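Local atomic coordinates of DUF4595 domain-containing protein (Bacteroides vulgatus, PDB entry 3TZG), a protein that is of unknown function but folds into a porin-like antiparallel beta barrel, and is probably related to membrane beta-barrel proteins. Residues 114-117 with 118-121; 68-72 with 73-77; 100-104 with 105-109. One frame throughout, in Å; residues are numbered along the deposited sequence.

Contact 1: 114-117 with 118-121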
loop_
_atom_site.group_PDB
_atom_site.type_symbol
_atom_site.label_atom_id
_atom_site.label_comp_id
_atom_site.label_asym_id
_atom_site.label_seq_id
_atom_site.Cartn_x
_atom_site.Cartn_y
_atom_site.Cartn_z
ATOM N N ALA A 114 19.398 5.866 9.421
ATOM C CA ALA A 114 19.228 7.242 9.863
ATOM C C ALA A 114 19.929 8.172 8.880
ATOM O O ALA A 114 21.023 7.834 8.414
ATOM C CB ALA A 114 19.777 7.408 11.261
ATOM N N THR A 115 19.277 9.298 8.500
ATOM C CA THR A 115 19.845 10.286 7.564
ATOM C C THR A 115 21.139 10.902 8.148
ATOM O O THR A 115 22.134 11.075 7.439
ATOM C CB THR A 115 18.826 11.396 7.240
ATOM O OG1 THR A 115 18.545 12.135 8.430
ATOM C CG2 THR A 115 17.542 10.874 6.645
ATOM N N SER A 116 21.112 11.180 9.462
ATOM C CA SER A 116 22.181 11.803 10.223
ATOM C C SER A 116 23.516 11.050 10.130
ATOM O O SER A 116 24.438 11.573 9.503
ATOM C CB SER A 116 21.781 11.937 11.691
ATOM O OG SER A 116 21.268 10.736 12.245
ATOM N N ASP A 117 23.622 9.849 10.745
ATOM C CA ASP A 117 24.873 9.100 10.862
ATOM C C ASP A 117 24.869 7.726 10.133
ATOM O O ASP A 117 25.766 6.924 10.394
ATOM C CB ASP A 117 25.178 8.872 12.365
ATOM C CG ASP A 117 24.154 8.049 13.145
ATOM O OD1 ASP A 117 22.971 7.989 12.714
ATOM O OD2 ASP A 117 24.518 7.512 14.215
ATOM N N TYR A 118 23.901 7.464 9.219
ATOM C CA TYR A 118 23.789 6.221 8.417
ATOM C C TYR A 118 23.540 4.967 9.297
ATOM O O TYR A 118 23.603 3.846 8.786
ATOM C CB TYR A 118 25.042 5.979 7.538
ATOM C CG TYR A 118 25.247 6.993 6.432
ATOM C CD1 TYR A 118 24.546 6.894 5.230
ATOM C CD2 TYR A 118 26.202 8.004 6.551
ATOM C CE1 TYR A 118 24.730 7.821 4.204
ATOM C CE2 TYR A 118 26.405 8.931 5.524
ATOM C CZ TYR A 118 25.656 8.839 4.354
ATOM O OH TYR A 118 25.814 9.724 3.318
ATOM N N ARG A 119 23.273 5.155 10.601
ATOM C CA ARG A 119 23.003 4.087 11.562
ATOM C C ARG A 119 21.845 3.249 11.070
ATOM O O ARG A 119 20.815 3.797 10.678
ATOM C CB ARG A 119 22.714 4.710 12.942
ATOM C CG ARG A 119 21.875 3.913 13.946
ATOM C CD ARG A 119 21.760 4.688 15.248
ATOM N NE ARG A 119 21.291 6.070 15.044
ATOM C CZ ARG A 119 20.064 6.517 15.313
ATOM N NH1 ARG A 119 19.157 5.715 15.863
ATOM N NH2 ARG A 119 19.750 7.785 15.083
ATOM N N PHE A 120 22.048 1.925 11.024
ATOM C CA PHE A 120 21.027 0.971 10.601
ATOM C C PHE A 120 19.888 0.941 11.624
ATOM O O PHE A 120 20.131 0.795 12.825
ATOM C CB PHE A 120 21.638 -0.428 10.418
ATOM C CG PHE A 120 20.602 -1.471 10.074
ATOM C CD1 PHE A 120 20.101 -1.578 8.776
ATOM C CD2 PHE A 120 20.093 -2.322 11.056
ATOM C CE1 PHE A 120 19.117 -2.513 8.469
ATOM C CE2 PHE A 120 19.115 -3.264 10.743
ATOM C CZ PHE A 120 18.640 -3.359 9.451
ATOM N N LEU A 121 18.655 1.034 11.148
ATOM C CA LEU A 121 17.496 1.087 12.037
ATOM C C LEU A 121 16.548 -0.106 11.898
ATOM O O LEU A 121 15.990 -0.549 12.918
ATOM C CB LEU A 121 16.681 2.375 11.745
ATOM C CG LEU A 121 17.375 3.731 11.918
ATOM C CD1 LEU A 121 16.589 4.824 11.245
ATOM C CD2 LEU A 121 17.563 4.067 13.357
#
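Tyr-118 turns the chain back towards Ala-114. Its backbone N lies 3.0 Å from Ala-114 O, and the hydrogen bond is weak because it is strongly bent. Tyr-118 CA also points a C-H at the same oxygen. The residue takes a left-handed helical backbone conformation, with phi 64°, after three residues with right-handed helical or near-helical angles. Its ring lies oblique to the peptide carbon of Asp-117.

Arg-119 closes the loop. Ala-114 N gives a hydrogen bond to Arg-119 O at 2.8 Å. The arginine chain leaves with CG anti to the backbone N and bends back at chi3 (52°). This folding carries NE to 3.5 Å from Asp-117 OD1, in a long and weak salt bridge. The carboxylate sits at the edge of the guanidinium, and the two planes are turned 53° apart. Ser-116 OG makes a weak hydrogen bond to the same OD1. Ala-114 CB lies over one face of the guanidinium, 3.8 Å from Arg-119 NH2. Tyr-91 adds a cation-pi partner to this arginine.

At Leu-121 the CD1 methyl meets Ala-114 CB at 4.1 Å. Leu-121 also packs on Ala-93 of strand 90-102 and Leu-84 of strand 74-85. The residues form a beta-hairpin loop, residues 115-119, joining strands 105-114 and 120-130.

Contact 2: 68-72 with 73-77; sequences FQIGK and GKARE
Arg-76 reaches back along the hairpin to Gly-71 O. Its NE gives a hydrogen bond of 2.6 Å to that oxygen. NH2 adds a weak bond to Gly-71 O and another weak one, at 3.5 Å, to Lys-72 O. Both oxygens lie at the edge of the guanidinium, near its plane. CG stands beside the backbone N, and a bend at chi2 (-61°) folds the chain towards the turn. Lys-74 CB rests over one face of the guanidinium, offset towards its rim.

Gly-71 O also accepts from Lys-74 N, at 3.1 Å. The two donors come from opposite faces of the carbonyl plane, and neither is on a lone pair. Gly-71 N returns a straight bond of 2.9 Å to Lys-74 O. These two backbone bonds close a type I' turn, with Lys-72 and Gly-73 at its corners, both at positive phi. The result is a tight two-residue beta hairpin between strands 63-71 and 74-85.

Further from the turn, Arg-76 N bonds to Gln-69 O at 2.8 Å, while Gln-69 N bonds to Glu-77 O. Arg-76 and Glu-77 thus sit together opposite one residue, as in a beta bulge. Gln-69 CB packs against Glu-77 CG at 3.6 Å.

Ile-70 and Ala-75 form a non-hydrogen-bonded pair. The CD1 methyl of Ile-70 reaches across to Ala-75 CB, 4.0 Å away. Phe-68 CD1 approaches the same methyl obliquely, at 4.2 Å. Outside the hairpin, Tyr-186 of helix 181-188 packs on Phe-68 and Ala-75. The lysine of the turn's far end, Lys-74, has a cation-pi contact with Tyr-101.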
loop_
_atom_site.group_PDB
_atom_site.type_symbol
_atom_site.label_atom_id
_atom_site.label_comp_id
_atom_site.label_asym_id
_atom_site.label_seq_id
_atom_site.Cartn_x
_atom_site.Cartn_y
_atom_site.Cartn_z
ATOM N N PHE A 68 10.880 6.445 -7.490
ATOM C CA PHE A 68 10.867 5.087 -8.039
ATOM C C PHE A 68 11.629 5.033 -9.331
ATOM O O PHE A 68 11.447 5.909 -10.185
ATOM C CB PHE A 68 9.441 4.583 -8.289
ATOM C CG PHE A 68 8.565 4.407 -7.084
ATOM C CD1 PHE A 68 8.511 3.190 -6.420
ATOM C CD2 PHE A 68 7.722 5.428 -6.665
ATOM C CE1 PHE A 68 7.675 3.014 -5.319
ATOM C CE2 PHE A 68 6.874 5.249 -5.574
ATOM C CZ PHE A 68 6.873 4.045 -4.897
ATOM N N GLN A 69 12.443 3.993 -9.503
ATOM C CA GLN A 69 13.180 3.768 -10.737
ATOM C C GLN A 69 12.431 2.719 -11.526
ATOM O O GLN A 69 12.224 1.599 -11.032
ATOM C CB GLN A 69 14.636 3.361 -10.454
ATOM C CG GLN A 69 15.606 3.729 -11.565
ATOM C CD GLN A 69 15.787 5.227 -11.668
ATOM O OE1 GLN A 69 15.795 5.964 -10.652
ATOM N NE2 GLN A 69 15.966 5.699 -12.901
ATOM N N ILE A 70 11.962 3.115 -12.722
ATOM C CA ILE A 70 11.151 2.289 -13.624
ATOM C C ILE A 70 12.055 1.688 -14.692
ATOM O O ILE A 70 12.837 2.401 -15.324
ATOM C CB ILE A 70 9.972 3.114 -14.248
ATOM C CG1 ILE A 70 9.195 3.958 -13.196
ATOM C CG2 ILE A 70 9.051 2.256 -15.112
ATOM C CD1 ILE A 70 8.614 3.219 -11.951
ATOM N N GLY A 71 11.963 0.377 -14.837
ATOM C CA GLY A 71 12.744 -0.376 -15.807
ATOM C C GLY A 71 11.891 -1.472 -16.408
ATOM O O GLY A 71 11.259 -2.243 -15.668
ATOM N N LYS A 72 11.827 -1.509 -17.762
ATOM C CA LYS A 72 11.073 -2.497 -18.554
ATOM C C LYS A 72 9.614 -2.591 -18.048
ATOM O O LYS A 72 9.086 -3.699 -17.829
ATOM C CB LYS A 72 11.743 -3.898 -18.537
ATOM C CG LYS A 72 13.229 -3.969 -18.902
ATOM C CD LYS A 72 13.495 -4.218 -20.371
ATOM C CE LYS A 72 14.814 -4.933 -20.637
ATOM N NZ LYS A 72 16.009 -4.138 -20.241
ATOM N N GLY A 73 9.014 -1.419 -17.827
ATOM C CA GLY A 73 7.620 -1.275 -17.418
ATOM C C GLY A 73 7.249 -1.559 -15.980
ATOM O O GLY A 73 6.054 -1.638 -15.679
ATOM N N LYS A 74 8.233 -1.692 -15.073
ATOM C CA LYS A 74 7.993 -1.958 -13.638
ATOM C C LYS A 74 8.958 -1.233 -12.736
ATOM O O LYS A 74 10.132 -1.083 -13.099
ATOM C CB LYS A 74 8.129 -3.459 -13.316
ATOM C CG LYS A 74 7.259 -4.425 -14.093
ATOM C CD LYS A 74 7.650 -5.822 -13.709
ATOM C CE LYS A 74 6.804 -6.857 -14.375
ATOM N NZ LYS A 74 7.229 -8.217 -13.975
ATOM N N ALA A 75 8.515 -0.858 -11.523
ATOM C CA ALA A 75 9.462 -0.302 -10.547
ATOM C C ALA A 75 10.495 -1.390 -10.198
ATOM O O ALA A 75 10.125 -2.550 -9.955
ATOM C CB ALA A 75 8.751 0.199 -9.302
ATOM N N ARG A 76 11.785 -1.039 -10.284
ATOM C CA ARG A 76 12.852 -1.990 -10.030
ATOM C C ARG A 76 13.497 -1.743 -8.664
ATOM O O ARG A 76 14.019 -2.679 -8.050
ATOM C CB ARG A 76 13.894 -1.910 -11.149
ATOM C CG ARG A 76 13.310 -2.248 -12.514
ATOM C CD ARG A 76 12.771 -3.661 -12.563
ATOM N NE ARG A 76 12.043 -3.915 -13.801
ATOM C CZ ARG A 76 11.567 -5.101 -14.153
ATOM N NH1 ARG A 76 11.731 -6.151 -13.358
ATOM N NH2 ARG A 76 10.931 -5.250 -15.308
ATOM N N GLU A 77 13.430 -0.486 -8.187
ATOM C CA GLU A 77 14.015 -0.013 -6.927
ATOM C C GLU A 77 13.481 1.370 -6.576
ATOM O O GLU A 77 13.024 2.080 -7.473
ATOM C CB GLU A 77 15.546 0.018 -7.050
ATOM C CG GLU A 77 15.992 0.817 -8.246
ATOM C CD GLU A 77 17.464 0.803 -8.541
ATOM O OE1 GLU A 77 18.198 1.559 -7.866
ATOM O OE2 GLU A 77 17.852 0.170 -9.549
#

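Contact 3: 100-104 with 105-109; sequences DYKGD and TIFIN
Asp-100 and Phe-107 are joined by two backbone hydrogen bonds, as an antiparallel hydrogen-bonded pair. Phe-107 N gives a bond of 2.7 Å to Asp-100 O, and Asp-100 N gives one of 2.9 Å to Phe-107 O. Nearer the turn, Lys-102 N bonds to Thr-105 O at 3.0 Å. Between these pairs two C-H groups also point at carbonyl oxygens: Ile-106 CA at Asp-100 O, and Tyr-101 CA at Thr-105 O.

Gly-103 and Asp-104 make the corners of a type II' turn. Gly-103 has phi 76° and psi -123°, angles that suit glycine at the first corner. The turn links strands 90-102 and 105-114 into a beta hairpin.

Apolar contacts lie on both sides of this hairpin. On one side Tyr-101 and Ile-106 run side by side and point the same way. Tyr-101 CD1 meets Ile-106 CG1 at 3.9 Å, and the aliphatic chain is oblique to the ring. Tyr-186 of helix 181-188 also packs on Ile-106. On the other side the Phe-107 ring, with CG anti to its carbonyl carbon (chi1 -62°), leans towards the first strand. Its CE1 edge comes to 4.1 Å from Lys-102 CB, and Asp-100 O is also near the ring plane.

Polar ends find partners beyond the hairpin. Tyr-101 OH is hydrogen-bonded to Ala-75 O and to Tyr-186 OH. Asp-104 OD1 forms a salt bridge with Arg-195.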
loop_
_atom_site.group_PDB
_atom_site.type_symbol
_atom_site.label_atom_id
_atom_site.label_comp_id
_atom_site.label_asym_id
_atom_site.label_seq_id
_atom_site.Cartn_x
_atom_site.Cartn_y
_atom_site.Cartn_z
ATOM N N ASP A 100 11.651 -7.259 -6.762
ATOM C CA ASP A 100 12.027 -8.422 -7.581
ATOM C C ASP A 100 10.809 -9.264 -7.873
ATOM O O ASP A 100 9.943 -9.457 -7.002
ATOM C CB ASP A 100 13.106 -9.257 -6.941
ATOM C CG ASP A 100 14.431 -8.525 -6.955
ATOM O OD1 ASP A 100 15.180 -8.656 -7.967
ATOM O OD2 ASP A 100 14.724 -7.817 -5.966
ATOM N N TYR A 101 10.747 -9.750 -9.130
ATOM C CA TYR A 101 9.618 -10.477 -9.693
ATOM C C TYR A 101 10.060 -11.821 -10.200
ATOM O O TYR A 101 11.037 -11.871 -10.923
ATOM C CB TYR A 101 9.001 -9.646 -10.836
ATOM C CG TYR A 101 8.759 -8.203 -10.457
ATOM C CD1 TYR A 101 7.571 -7.811 -9.851
ATOM C CD2 TYR A 101 9.734 -7.234 -10.669
ATOM C CE1 TYR A 101 7.340 -6.480 -9.506
ATOM C CE2 TYR A 101 9.528 -5.907 -10.290
ATOM C CZ TYR A 101 8.315 -5.529 -9.741
ATOM O OH TYR A 101 8.112 -4.233 -9.346
ATOM N N LYS A 102 9.383 -12.907 -9.771
ATOM C CA LYS A 102 9.656 -14.314 -10.126
ATOM C C LYS A 102 8.295 -14.961 -10.395
ATOM O O LYS A 102 7.548 -15.310 -9.478
ATOM C CB LYS A 102 10.460 -15.017 -9.015
ATOM C CG LYS A 102 11.264 -16.226 -9.462
ATOM C CD LYS A 102 12.054 -16.899 -8.300
ATOM C CE LYS A 102 13.189 -16.065 -7.719
ATOM N NZ LYS A 102 13.915 -16.750 -6.602
ATOM N N GLY A 103 7.929 -14.975 -11.664
ATOM C CA GLY A 103 6.610 -15.400 -12.085
ATOM C C GLY A 103 5.681 -14.260 -11.757
ATOM O O GLY A 103 5.937 -13.113 -12.148
ATOM N N ASP A 104 4.653 -14.540 -10.962
ATOM C CA ASP A 104 3.761 -13.463 -10.527
ATOM C C ASP A 104 4.283 -12.860 -9.192
ATOM O O ASP A 104 4.169 -11.643 -9.016
ATOM C CB ASP A 104 2.301 -13.960 -10.394
ATOM C CG ASP A 104 1.370 -13.593 -11.542
ATOM O OD1 ASP A 104 1.648 -12.580 -12.235
ATOM O OD2 ASP A 104 0.306 -14.257 -11.686
ATOM N N THR A 105 4.873 -13.735 -8.277
ATOM C CA THR A 105 5.445 -13.449 -6.941
ATOM C C THR A 105 6.354 -12.219 -6.938
ATOM O O THR A 105 7.180 -12.063 -7.843
ATOM C CB THR A 105 6.231 -14.648 -6.441
ATOM O OG1 THR A 105 5.445 -15.822 -6.676
ATOM C CG2 THR A 105 6.641 -14.527 -4.964
ATOM N N ILE A 106 6.162 -11.332 -5.918
ATOM C CA ILE A 106 6.891 -10.070 -5.740
ATOM C C ILE A 106 7.620 -10.090 -4.429
ATOM O O ILE A 106 7.023 -10.295 -3.374
ATOM C CB ILE A 106 5.969 -8.823 -5.818
ATOM C CG1 ILE A 106 5.077 -8.826 -7.073
ATOM C CG2 ILE A 106 6.764 -7.518 -5.718
ATOM C CD1 ILE A 106 3.975 -7.796 -7.052
ATOM N N PHE A 107 8.926 -9.826 -4.497
ATOM C CA PHE A 107 9.823 -9.693 -3.349
ATOM C C PHE A 107 10.096 -8.234 -3.148
ATOM O O PHE A 107 10.506 -7.558 -4.101
ATOM C CB PHE A 107 11.133 -10.487 -3.568
ATOM C CG PHE A 107 10.928 -11.974 -3.713
ATOM C CD1 PHE A 107 10.631 -12.532 -4.950
ATOM C CD2 PHE A 107 10.959 -12.810 -2.599
ATOM C CE1 PHE A 107 10.398 -13.905 -5.071
ATOM C CE2 PHE A 107 10.697 -14.173 -2.718
ATOM C CZ PHE A 107 10.429 -14.714 -3.954
ATOM N N ILE A 108 9.801 -7.718 -1.945
ATOM C CA ILE A 108 10.090 -6.326 -1.599
ATOM C C ILE A 108 11.077 -6.354 -0.433
ATOM O O ILE A 108 10.801 -6.950 0.608
ATOM C CB ILE A 108 8.795 -5.502 -1.300
ATOM C CG1 ILE A 108 7.805 -5.568 -2.497
ATOM C CG2 ILE A 108 9.148 -4.058 -0.957
ATOM C CD1 ILE A 108 6.519 -4.864 -2.349
ATOM N N ASN A 109 12.242 -5.765 -0.619
ATOM C CA ASN A 109 13.252 -5.729 0.448
ATOM C C ASN A 109 13.657 -4.296 0.691
ATOM O O ASN A 109 14.086 -3.616 -0.254
ATOM C CB ASN A 109 14.460 -6.598 0.119
ATOM C CG ASN A 109 14.088 -8.036 -0.174
ATOM O OD1 ASN A 109 13.925 -8.851 0.730
ATOM N ND2 ASN A 109 13.900 -8.368 -1.450
#

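Overall arrangement
Each contact is a hairpin connection in the antiparallel strand array. Along the chain the order is contact 2, contact 3, contact 1. Contacts 2 and 3 are neighbours, with centres about 13 Å apart, because strands 74-85 and 90-102 pair. They touch through Tyr-101, which meets Lys-74, Ala-75 and Arg-76; Arg-76 NH1 packs at 3.5 Å from Tyr-101 CD2. Contact 1 stands apart, its centre about 26 Å from contact 2 and 27 Å from contact 3. Strand 105-114 runs from contact 3 to contact 1, so the two lie at opposite ends of it. Such up-and-down hairpins, strand after strand, are what a barrel of the porin-like kind is built from.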